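Local structure of GH127 beta-L-arabinofuranoside (Geobacillus stearothermophilus, 4QK0) at residues A[134-139]-A[226-231]; A[241-246]-A[316-321]; A[343-348]-A[358-363]. The protein probably hydrolyses beta-L-arabinofuranosidic bonds, acting as a family GH127 glycoside hydrolase on arabinose-containing sugars. All blocks are in the same frame, centred on the assembly; numbering follows the deposited sequence.

All three are buried contacts of the GH127 catalytic domain, at different distances from the chain's centre. Contact 3 is the most central, about 9 Å from the chain's centre to its own, and pairs two consecutive helices by apolar packing. Contacts 1 and 2 lie about 27 and 21 Å out, on the same side of that centre; both involve loops and include residues open to solvent, such as Trp242. Contact 1 fastens a loop to helix 227-234 through a carboxylate and backbone N-H groups, whereas contact 2 joins a turn to strand 318-319 through aromatic rings and bridging water. Contacts 1 and 2 touch where Phe241 packs on Arg136.

Contact 1 (A[134-139]-A[226-231]); sequences NLRDNH and YYFDQE
Residues 134-139 form the loop leading into helix 140-158, opened by an Asx motif in which Asn134 OD1 accepts from the backbone N of Asp137. The loop is clamped onto helix 227-234 by one carboxylate. Glu231 carries its CG in the crowded position between the backbone N and the carbonyl carbon (chi1 57°), then runs extended to the loop and takes two successive N-H groups. Leu135 N donates to Glu231 OE2 at 2.9 Å, and Arg136 N to Glu231 OE1 at 3.0 Å. Each oxygen uses its syn lone pair, so the pair of bonds fixes the carboxylate's rotation, and Arg235 adds a salt bridge to OE1.

The packing is tight just beside this grip. Arg136 CG sits over the centre of the Phe228 ring, 4.0 Å from its centroid, in a CH-pi contact, while Arg136 CB approaches Phe228 CD1. Leu135 meets Tyr227 differently, at the ring edge, with Leu135 CB 3.9 Å from Tyr227 CE2. These are buried residues, and Tyr188 adds an edge-to-face contact to Phe228.

Farther from the helix the loop is partly open to solvent. Asp137, partly exposed, makes no contact with 226-231 and instead holds the arginine. The Arg136 chain bends at chi3 (63°), taking its guanidinium away from the helix, where NH1 forms a salt bridge with Glu237. Arg136 grips Asp137 side-on, NE reaching OD1 from above the carboxylate plane and NH2 meeting the syn lone pair of Asp137 OD2 at 2.8 Å.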
loop_
_atom_site.group_PDB
_atom_site.type_symbol
_atom_site.label_atom_id
_atom_site.label_comp_id
_atom_site.label_asym_id
_atom_site.label_seq_id
_atom_site.Cartn_x
_atom_site.Cartn_y
_atom_site.Cartn_z
ATOM N N ASN A 134 27.033 20.004 -2.962
ATOM C CA ASN A 134 25.939 19.062 -2.728
ATOM C C ASN A 134 25.670 18.180 -3.931
ATOM O O ASN A 134 24.660 18.281 -4.642
ATOM C CB ASN A 134 24.643 19.760 -2.275
ATOM C CG ASN A 134 23.639 18.761 -1.697
ATOM O OD1 ASN A 134 23.738 17.544 -1.909
ATOM N ND2 ASN A 134 22.674 19.275 -0.960
ATOM N N LEU A 135 26.596 17.251 -4.107
ATOM C CA LEU A 135 26.500 16.225 -5.149
ATOM C C LEU A 135 25.434 15.212 -4.832
ATOM O O LEU A 135 24.897 14.577 -5.735
ATOM C CB LEU A 135 27.865 15.510 -5.308
ATOM C CG LEU A 135 28.943 16.193 -6.194
ATOM C CD1 LEU A 135 28.486 16.197 -7.628
ATOM C CD2 LEU A 135 29.238 17.621 -5.744
ATOM N N ARG A 136 25.158 15.009 -3.558
ATOM C CA ARG A 136 24.136 14.022 -3.152
ATOM C C ARG A 136 22.774 14.393 -3.742
ATOM O O ARG A 136 22.073 13.529 -4.228
ATOM C CB ARG A 136 24.008 13.953 -1.635
ATOM C CG ARG A 136 23.167 12.775 -1.179
ATOM C CD ARG A 136 22.796 12.883 0.298
ATOM N NE ARG A 136 21.980 14.044 0.522
ATOM C CZ ARG A 136 21.759 14.605 1.705
ATOM N NH1 ARG A 136 22.312 14.095 2.787
ATOM N NH2 ARG A 136 21.003 15.721 1.790
ATOM N N ASP A 137 22.455 15.686 -3.756
ATOM C CA ASP A 137 21.124 16.137 -4.144
ATOM C C ASP A 137 21.040 16.989 -5.384
ATOM O O ASP A 137 20.013 16.950 -6.046
ATOM C CB ASP A 137 20.491 16.997 -3.020
ATOM C CG ASP A 137 20.395 16.253 -1.690
ATOM O OD1 ASP A 137 20.303 15.002 -1.686
ATOM O OD2 ASP A 137 20.425 16.940 -0.658
ATOM N N ASN A 138 22.055 17.798 -5.694
ATOM C CA ASN A 138 21.825 18.834 -6.711
ATOM C C ASN A 138 22.198 18.524 -8.179
ATOM O O ASN A 138 22.122 19.422 -9.016
ATOM C CB ASN A 138 22.380 20.134 -6.249
ATOM C CG ASN A 138 21.649 20.667 -5.035
ATOM O OD1 ASN A 138 20.651 20.122 -4.612
ATOM N ND2 ASN A 138 22.153 21.724 -4.480
ATOM N N HIS A 139 22.493 17.266 -8.511
ATOM C CA HIS A 139 22.423 16.766 -9.903
ATOM C C HIS A 139 23.368 17.436 -10.936
ATOM O O HIS A 139 23.137 17.363 -12.123
ATOM C CB HIS A 139 20.999 16.898 -10.424
ATOM C CG HIS A 139 20.039 15.921 -9.847
ATOM N ND1 HIS A 139 19.713 15.912 -8.507
ATOM C CD2 HIS A 139 19.241 15.003 -10.439
ATOM C CE1 HIS A 139 18.764 15.011 -8.298
ATOM N NE2 HIS A 139 18.497 14.418 -9.450
ATOM N N TYR A 226 32.285 7.662 3.817
ATOM C CA TYR A 226 31.313 8.043 2.775
ATOM C C TYR A 226 31.484 9.471 2.318
ATOM O O TYR A 226 31.404 10.401 3.112
ATOM C CB TYR A 226 29.899 7.870 3.323
ATOM C CG TYR A 226 29.375 6.442 3.451
ATOM C CD1 TYR A 226 29.474 5.551 2.409
ATOM C CD2 TYR A 226 28.715 6.032 4.601
ATOM C CE1 TYR A 226 28.944 4.288 2.504
ATOM C CE2 TYR A 226 28.179 4.765 4.709
ATOM C CZ TYR A 226 28.298 3.897 3.661
ATOM O OH TYR A 226 27.809 2.591 3.742
ATOM N N TYR A 227 31.723 9.666 1.040
ATOM C CA TYR A 227 31.756 11.016 0.492
ATOM C C TYR A 227 30.518 11.827 0.883
ATOM O O TYR A 227 30.630 13.009 1.234
ATOM C CB TYR A 227 31.912 11.001 -1.027
ATOM C CG TYR A 227 31.745 12.374 -1.596
ATOM C CD1 TYR A 227 32.629 13.400 -1.262
ATOM C CD2 TYR A 227 30.694 12.675 -2.417
ATOM C CE1 TYR A 227 32.445 14.685 -1.734
ATOM C CE2 TYR A 227 30.517 13.944 -2.903
ATOM C CZ TYR A 227 31.381 14.947 -2.560
ATOM O OH TYR A 227 31.183 16.189 -3.080
ATOM N N PHE A 228 29.333 11.225 0.822
ATOM C CA PHE A 228 28.129 12.021 1.100
ATOM C C PHE A 228 28.083 12.470 2.530
ATOM O O PHE A 228 27.494 13.502 2.834
ATOM C CB PHE A 228 26.828 11.256 0.731
ATOM C CG PHE A 228 26.652 11.001 -0.734
ATOM C CD1 PHE A 228 27.118 11.914 -1.708
ATOM C CD2 PHE A 228 26.003 9.880 -1.163
ATOM C CE1 PHE A 228 26.941 11.705 -3.059
ATOM C CE2 PHE A 228 25.818 9.658 -2.529
ATOM C CZ PHE A 228 26.291 10.565 -3.468
ATOM N N ASP A 229 28.658 11.683 3.436
ATOM C CA ASP A 229 28.752 12.136 4.846
ATOM C C ASP A 229 29.724 13.288 4.982
ATOM O O ASP A 229 29.481 14.215 5.733
ATOM C CB ASP A 229 29.167 10.986 5.786
ATOM C CG ASP A 229 28.030 10.033 6.097
ATOM O OD1 ASP A 229 26.846 10.381 5.869
ATOM O OD2 ASP A 229 28.321 8.896 6.528
ATOM N N GLN A 230 30.823 13.238 4.240
ATOM C CA GLN A 230 31.822 14.313 4.305
ATOM C C GLN A 230 31.230 15.607 3.816
ATOM O O GLN A 230 31.377 16.617 4.478
ATOM C CB GLN A 230 33.090 13.958 3.509
ATOM C CG GLN A 230 33.826 12.714 4.028
ATOM C CD GLN A 230 34.953 12.232 3.118
ATOM O OE1 GLN A 230 34.846 12.217 1.887
ATOM N NE2 GLN A 230 36.038 11.802 3.737
ATOM N N GLU A 231 30.567 15.612 2.658
ATOM C CA GLU A 231 30.020 16.900 2.165
ATOM C C GLU A 231 28.865 17.408 3.011
ATOM O O GLU A 231 28.699 18.623 3.198
ATOM C CB GLU A 231 29.639 16.863 0.666
ATOM C CG GLU A 231 28.650 15.800 0.249
ATOM C CD GLU A 231 27.906 16.138 -1.039
ATOM O OE1 GLU A 231 26.701 15.810 -1.116
ATOM O OE2 GLU A 231 28.518 16.715 -1.987
#

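Contact 2 (A[241-246]-A[316-321]); sequences FWYDGG and GESFTF
Tyr243 opens a type I beta turn that ends at Gly246, and its side chain spans the distance to residues 316-321. At the root, CB lies over one face of the neighbouring Trp242 ring, near the rim. CG is anti to the backbone N (chi1 -177°), which sends the ring outward past Gly316. CD1 and CE1 both come near the glycine, obliquely to the ring, with Tyr243 CE1 4.0 Å from Gly316 CA. Gly316, with no side chain, lets CE1 come this close, and Trp242 closes in as well, its CH2 reaching Gly316 CA edge-on at 3.8 Å. At the tip, Tyr243 OH stands 3.7 Å from Ser318 OG, and a water bonds to both. This water lies 2.9 Å from Tyr243 OH and donates to Ser318 OG at 2.8 Å and to Phe319 O at 2.7 Å. A second links the same phenol and carbonyl more loosely. Ser318 OG is also bonded to Phe315 O.

Strand 318-319 pairs antiparallel with 264-265, and Glu317 and Ser318 fit a G1 beta bulge opposite Ser313. Farther along, Phe321 meets Trp388 of the second subunit edge-to-face. A phenylalanine at Tyr243 removes the hydroxyl and its bonds to both waters, and would probably loosen the water-mediated tie to Ser318 and Phe319. The join is therefore carbon packing beside the ring and water-mediated polar bonding at its tip, which ties turn to strand indirectly.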
loop_
_atom_site.group_PDB
_atom_site.type_symbol
_atom_site.label_atom_id
_atom_site.label_comp_id
_atom_site.label_asym_id
_atom_site.label_seq_id
_atom_site.Cartn_x
_atom_site.Cartn_y
_atom_site.Cartn_z
ATOM N N PHE A 241 18.840 11.429 6.556
ATOM C CA PHE A 241 18.332 11.362 5.179
ATOM C C PHE A 241 16.848 10.855 5.194
ATOM O O PHE A 241 16.529 9.935 5.927
ATOM C CB PHE A 241 19.262 10.497 4.285
ATOM C CG PHE A 241 18.962 10.636 2.809
ATOM C CD1 PHE A 241 19.131 11.853 2.171
ATOM C CD2 PHE A 241 18.479 9.565 2.078
ATOM C CE1 PHE A 241 18.801 12.007 0.820
ATOM C CE2 PHE A 241 18.169 9.701 0.755
ATOM C CZ PHE A 241 18.326 10.935 0.114
ATOM N N TRP A 242 15.963 11.469 4.404
ATOM C CA TRP A 242 14.537 11.101 4.407
ATOM C C TRP A 242 14.290 9.617 4.079
ATOM O O TRP A 242 13.356 9.026 4.624
ATOM C CB TRP A 242 13.710 11.993 3.470
ATOM C CG TRP A 242 14.090 11.880 2.013
ATOM C CD1 TRP A 242 15.060 12.611 1.358
ATOM C CD2 TRP A 242 13.552 10.972 1.038
ATOM N NE1 TRP A 242 15.163 12.209 0.052
ATOM C CE2 TRP A 242 14.263 11.201 -0.182
ATOM C CE3 TRP A 242 12.573 9.966 1.082
ATOM C CZ2 TRP A 242 13.972 10.504 -1.371
ATOM C CZ3 TRP A 242 12.287 9.246 -0.105
ATOM C CH2 TRP A 242 12.985 9.524 -1.312
ATOM N N TYR A 243 15.094 9.020 3.191
ATOM C CA TYR A 243 14.871 7.620 2.805
ATOM C C TYR A 243 15.460 6.700 3.853
ATOM O O TYR A 243 16.622 6.803 4.197
ATOM C CB TYR A 243 15.500 7.327 1.453
ATOM C CG TYR A 243 15.286 5.933 0.908
ATOM C CD1 TYR A 243 14.115 5.588 0.250
ATOM C CD2 TYR A 243 16.290 4.982 0.976
ATOM C CE1 TYR A 243 13.915 4.313 -0.275
ATOM C CE2 TYR A 243 16.110 3.714 0.443
ATOM C CZ TYR A 243 14.912 3.373 -0.174
ATOM O OH TYR A 243 14.745 2.105 -0.710
ATOM N N ASP A 244 14.638 5.788 4.341
ATOM C CA ASP A 244 14.991 4.938 5.500
ATOM C C ASP A 244 16.245 4.082 5.272
ATOM O O ASP A 244 17.049 3.926 6.172
ATOM C CB ASP A 244 13.790 4.028 5.898
ATOM C CG ASP A 244 12.596 4.833 6.479
ATOM O OD1 ASP A 244 12.386 6.021 6.107
ATOM O OD2 ASP A 244 11.863 4.271 7.310
ATOM N N GLY A 245 16.390 3.537 4.061
ATOM C CA GLY A 245 17.566 2.763 3.717
ATOM C C GLY A 245 18.844 3.597 3.541
ATOM O O GLY A 245 19.863 3.059 3.134
ATOM N N GLY A 246 18.776 4.893 3.800
ATOM C CA GLY A 246 19.905 5.773 3.676
ATOM C C GLY A 246 20.501 5.694 2.251
ATOM O O GLY A 246 19.791 5.893 1.271
ATOM N N GLY A 316 10.516 6.456 -2.493
ATOM C CA GLY A 316 11.858 6.333 -3.093
ATOM C C GLY A 316 11.862 5.787 -4.495
ATOM O O GLY A 316 12.923 5.538 -5.027
ATOM N N GLU A 317 10.689 5.582 -5.089
ATOM C CA GLU A 317 10.570 5.110 -6.463
ATOM C C GLU A 317 11.547 3.972 -6.698
ATOM O O GLU A 317 12.343 3.993 -7.624
ATOM C CB GLU A 317 10.803 6.265 -7.434
ATOM C CG GLU A 317 10.091 7.549 -7.003
ATOM C CD GLU A 317 10.464 8.728 -7.880
ATOM O OE1 GLU A 317 9.660 9.170 -8.704
ATOM O OE2 GLU A 317 11.598 9.183 -7.758
ATOM N N SER A 318 11.432 2.946 -5.863
ATOM C CA SER A 318 12.522 2.060 -5.629
ATOM C C SER A 318 12.200 0.584 -5.750
ATOM O O SER A 318 11.029 0.131 -5.717
ATOM C CB SER A 318 13.070 2.363 -4.227
ATOM O OG SER A 318 12.036 2.228 -3.281
ATOM N N PHE A 319 13.286 -0.170 -5.909
ATOM C CA PHE A 319 13.278 -1.568 -5.639
ATOM C C PHE A 319 12.946 -1.802 -4.178
ATOM O O PHE A 319 13.290 -1.013 -3.281
ATOM C CB PHE A 319 14.638 -2.157 -5.921
ATOM C CG PHE A 319 14.995 -2.204 -7.398
ATOM C CD1 PHE A 319 14.406 -3.109 -8.232
ATOM C CD2 PHE A 319 15.900 -1.303 -7.935
ATOM C CE1 PHE A 319 14.729 -3.161 -9.583
ATOM C CE2 PHE A 319 16.221 -1.336 -9.302
ATOM C CZ PHE A 319 15.638 -2.255 -10.131
ATOM N N THR A 320 12.281 -2.920 -3.933
ATOM C CA THR A 320 12.153 -3.447 -2.584
ATOM C C THR A 320 13.045 -4.678 -2.461
ATOM O O THR A 320 14.165 -4.581 -1.960
ATOM C CB THR A 320 10.693 -3.753 -2.223
ATOM O OG1 THR A 320 10.085 -4.608 -3.207
ATOM C CG2 THR A 320 9.947 -2.445 -2.175
ATOM N N PHE A 321 12.512 -5.859 -2.766
ATOM C CA PHE A 321 13.281 -7.082 -2.567
ATOM C C PHE A 321 12.722 -8.168 -3.435
ATOM O O PHE A 321 11.614 -8.049 -4.024
ATOM C CB PHE A 321 13.325 -7.470 -1.048
ATOM C CG PHE A 321 11.967 -7.700 -0.447
ATOM C CD1 PHE A 321 11.361 -8.965 -0.527
ATOM C CD2 PHE A 321 11.246 -6.653 0.099
ATOM C CE1 PHE A 321 10.071 -9.184 -0.046
ATOM C CE2 PHE A 321 9.950 -6.868 0.604
ATOM C CZ PHE A 321 9.383 -8.147 0.524
HETATM O O HOH W 1 12.422 0.440 -1.142
HETATM O O HOH W 2 15.869 -0.790 -1.808
#

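Contact 3 (A[343-348]-A[358-363]); sequences WTRRML and DVMERA
Apolar contacts carry this pairing, and most of them converge on Met360, present as selenomethionine. Its chain runs straight from the backbone through chi1 and chi2, then bends at chi3 (-69°), which lays the methyl CE along the facing helix. There Met360 CE packs on Leu348 CD1 at 3.8 Å and on Arg345 CB at 3.9 Å, and it also lies 3.5 Å from the backbone N of Arg345. Higher on the same side chain, Met360 CB rests 3.8 Å from Thr344 CB. A second, lighter touch is made by branched tips, Thr344 CG2 against Val359 CG1 at 4.0 Å.

Helices 334-350 and 354-365 follow each other directly as an antiparallel helical hairpin, as in the (alpha/alpha)6 barrel of the catalytic domain. The axes of segments 343-348 and 358-363 approach to 9.4 Å, their N-to-C directions 163° apart. Trp296 of helix 286-302 touches both Thr344 and Val359.

The polar groups find their partners outside the pair. Thr344 OG1, in the crowded position between the backbone N and the carbonyl carbon, is hydrogen-bonded to Val341 O one turn back in its own helix. Asp358 points away from the interface and the Glu361 chain leads away from it at its end; both form salt bridges with Arg486.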
loop_
_atom_site.group_PDB
_atom_site.type_symbol
_atom_site.label_atom_id
_atom_site.label_comp_id
_atom_site.label_asym_id
_atom_site.label_seq_id
_atom_site.Cartn_x
_atom_site.Cartn_y
_atom_site.Cartn_z
ATOM N N TRP A 343 20.298 -0.413 -20.428
ATOM C CA TRP A 343 21.117 -1.414 -19.780
ATOM C C TRP A 343 21.255 -2.637 -20.663
ATOM O O TRP A 343 22.372 -3.117 -20.869
ATOM C CB TRP A 343 20.505 -1.812 -18.476
ATOM C CG TRP A 343 21.332 -2.715 -17.667
ATOM C CD1 TRP A 343 22.683 -2.905 -17.756
ATOM C CD2 TRP A 343 20.896 -3.515 -16.562
ATOM N NE1 TRP A 343 23.096 -3.769 -16.786
ATOM C CE2 TRP A 343 22.034 -4.151 -16.028
ATOM C CE3 TRP A 343 19.659 -3.722 -15.950
ATOM C CZ2 TRP A 343 21.968 -5.036 -14.919
ATOM C CZ3 TRP A 343 19.588 -4.596 -14.851
ATOM C CH2 TRP A 343 20.734 -5.231 -14.339
ATOM N N THR A 344 20.153 -3.101 -21.237
ATOM C CA THR A 344 20.194 -4.312 -22.029
ATOM C C THR A 344 21.155 -4.167 -23.209
ATOM O O THR A 344 21.829 -5.105 -23.609
ATOM C CB THR A 344 18.811 -4.716 -22.586
ATOM O OG1 THR A 344 18.274 -3.645 -23.381
ATOM C CG2 THR A 344 17.837 -5.012 -21.441
ATOM N N ARG A 345 21.178 -3.003 -23.802
ATOM C CA ARG A 345 22.044 -2.783 -24.918
ATOM C C ARG A 345 23.522 -2.959 -24.531
ATOM O O ARG A 345 24.255 -3.508 -25.293
ATOM C CB ARG A 345 21.794 -1.412 -25.520
ATOM C CG ARG A 345 22.332 -1.275 -26.938
ATOM C CD ARG A 345 22.196 0.167 -27.345
ATOM N NE ARG A 345 22.953 0.512 -28.527
ATOM C CZ ARG A 345 23.045 1.748 -29.003
ATOM N NH1 ARG A 345 22.415 2.761 -28.404
ATOM N NH2 ARG A 345 23.764 1.978 -30.086
ATOM N N ARG A 346 23.948 -2.449 -23.379
ATOM C CA ARG A 346 25.298 -2.657 -22.916
ATOM C C ARG A 346 25.544 -4.095 -22.515
ATOM O O ARG A 346 26.677 -4.595 -22.644
ATOM C CB ARG A 346 25.632 -1.759 -21.736
ATOM C CG ARG A 346 25.659 -0.289 -22.093
ATOM C CD ARG A 346 26.718 0.023 -23.130
ATOM N NE ARG A 346 27.040 1.440 -23.214
ATOM C CZ ARG A 346 27.968 1.961 -24.020
ATOM N NH1 ARG A 346 28.673 1.171 -24.811
ATOM N NH2 ARG A 346 28.180 3.290 -24.059
HETATM N N MSE A 347 24.523 -4.764 -21.967
HETATM C CA MSE A 347 24.721 -6.177 -21.587
HETATM C C MSE A 347 24.992 -6.947 -22.853
HETATM O O MSE A 347 25.795 -7.849 -22.859
HETATM C CB MSE A 347 23.558 -6.818 -20.868
HETATM C CG MSE A 347 23.280 -6.254 -19.470
HETATM SE SE MSE A 347 24.758 -6.505 -18.227
HETATM C CE MSE A 347 24.684 -8.450 -17.957
ATOM N N LEU A 348 24.296 -6.636 -23.919
ATOM C CA LEU A 348 24.514 -7.304 -25.185
ATOM C C LEU A 348 25.945 -7.122 -25.707
ATOM O O LEU A 348 26.471 -7.999 -26.331
ATOM C CB LEU A 348 23.553 -6.788 -26.238
ATOM C CG LEU A 348 22.162 -7.393 -26.084
ATOM C CD1 LEU A 348 21.173 -6.673 -26.987
ATOM C CD2 LEU A 348 22.197 -8.885 -26.370
ATOM N N ASP A 358 15.622 -10.203 -25.096
ATOM C CA ASP A 358 14.273 -10.614 -24.723
ATOM C C ASP A 358 13.691 -9.603 -23.759
ATOM O O ASP A 358 12.578 -9.117 -23.989
ATOM C CB ASP A 358 14.243 -12.005 -24.109
ATOM C CG ASP A 358 14.453 -13.111 -25.148
ATOM O OD1 ASP A 358 14.310 -12.886 -26.410
ATOM O OD2 ASP A 358 14.721 -14.244 -24.690
ATOM N N VAL A 359 14.481 -9.189 -22.794
ATOM C CA VAL A 359 14.091 -8.133 -21.868
ATOM C C VAL A 359 13.949 -6.787 -22.541
ATOM O O VAL A 359 12.976 -6.030 -22.279
ATOM C CB VAL A 359 15.039 -8.065 -20.687
ATOM C CG1 VAL A 359 14.754 -6.894 -19.790
ATOM C CG2 VAL A 359 14.862 -9.318 -19.860
HETATM N N MSE A 360 14.912 -6.439 -23.378
HETATM C CA MSE A 360 14.850 -5.202 -24.102
HETATM C C MSE A 360 13.513 -5.144 -24.801
HETATM O O MSE A 360 12.852 -4.107 -24.785
HETATM C CB MSE A 360 16.000 -5.204 -25.141
HETATM C CG MSE A 360 15.998 -3.973 -26.003
HETATM SE SE MSE A 360 17.389 -3.959 -27.413
HETATM C CE MSE A 360 18.763 -3.784 -26.213
ATOM N N GLU A 361 13.146 -6.242 -25.486
ATOM C CA GLU A 361 11.931 -6.277 -26.284
ATOM C C GLU A 361 10.706 -6.179 -25.383
ATOM O O GLU A 361 9.759 -5.432 -25.672
ATOM C CB GLU A 361 11.914 -7.547 -27.103
ATOM C CG GLU A 361 10.614 -7.880 -27.792
ATOM C CD GLU A 361 10.715 -9.133 -28.626
ATOM O OE1 GLU A 361 10.723 -10.241 -28.020
ATOM O OE2 GLU A 361 10.743 -9.026 -29.899
ATOM N N ARG A 362 10.708 -6.925 -24.270
ATOM C CA ARG A 362 9.620 -6.807 -23.261
ATOM C C ARG A 362 9.382 -5.333 -22.817
ATOM O O ARG A 362 8.257 -4.838 -22.879
ATOM C CB ARG A 362 9.948 -7.665 -22.081
ATOM C CG ARG A 362 8.875 -7.776 -21.025
ATOM C CD ARG A 362 9.350 -8.585 -19.831
ATOM N NE ARG A 362 9.504 -9.998 -20.113
ATOM C CZ ARG A 362 8.502 -10.837 -20.362
ATOM N NH1 ARG A 362 7.211 -10.444 -20.333
ATOM N NH2 ARG A 362 8.761 -12.108 -20.598
ATOM N N ALA A 363 10.435 -4.624 -22.471
ATOM C CA ALA A 363 10.292 -3.230 -22.086
ATOM C C ALA A 363 9.815 -2.333 -23.209
ATOM O O ALA A 363 8.924 -1.464 -23.023
ATOM C CB ALA A 363 11.556 -2.679 -21.500
#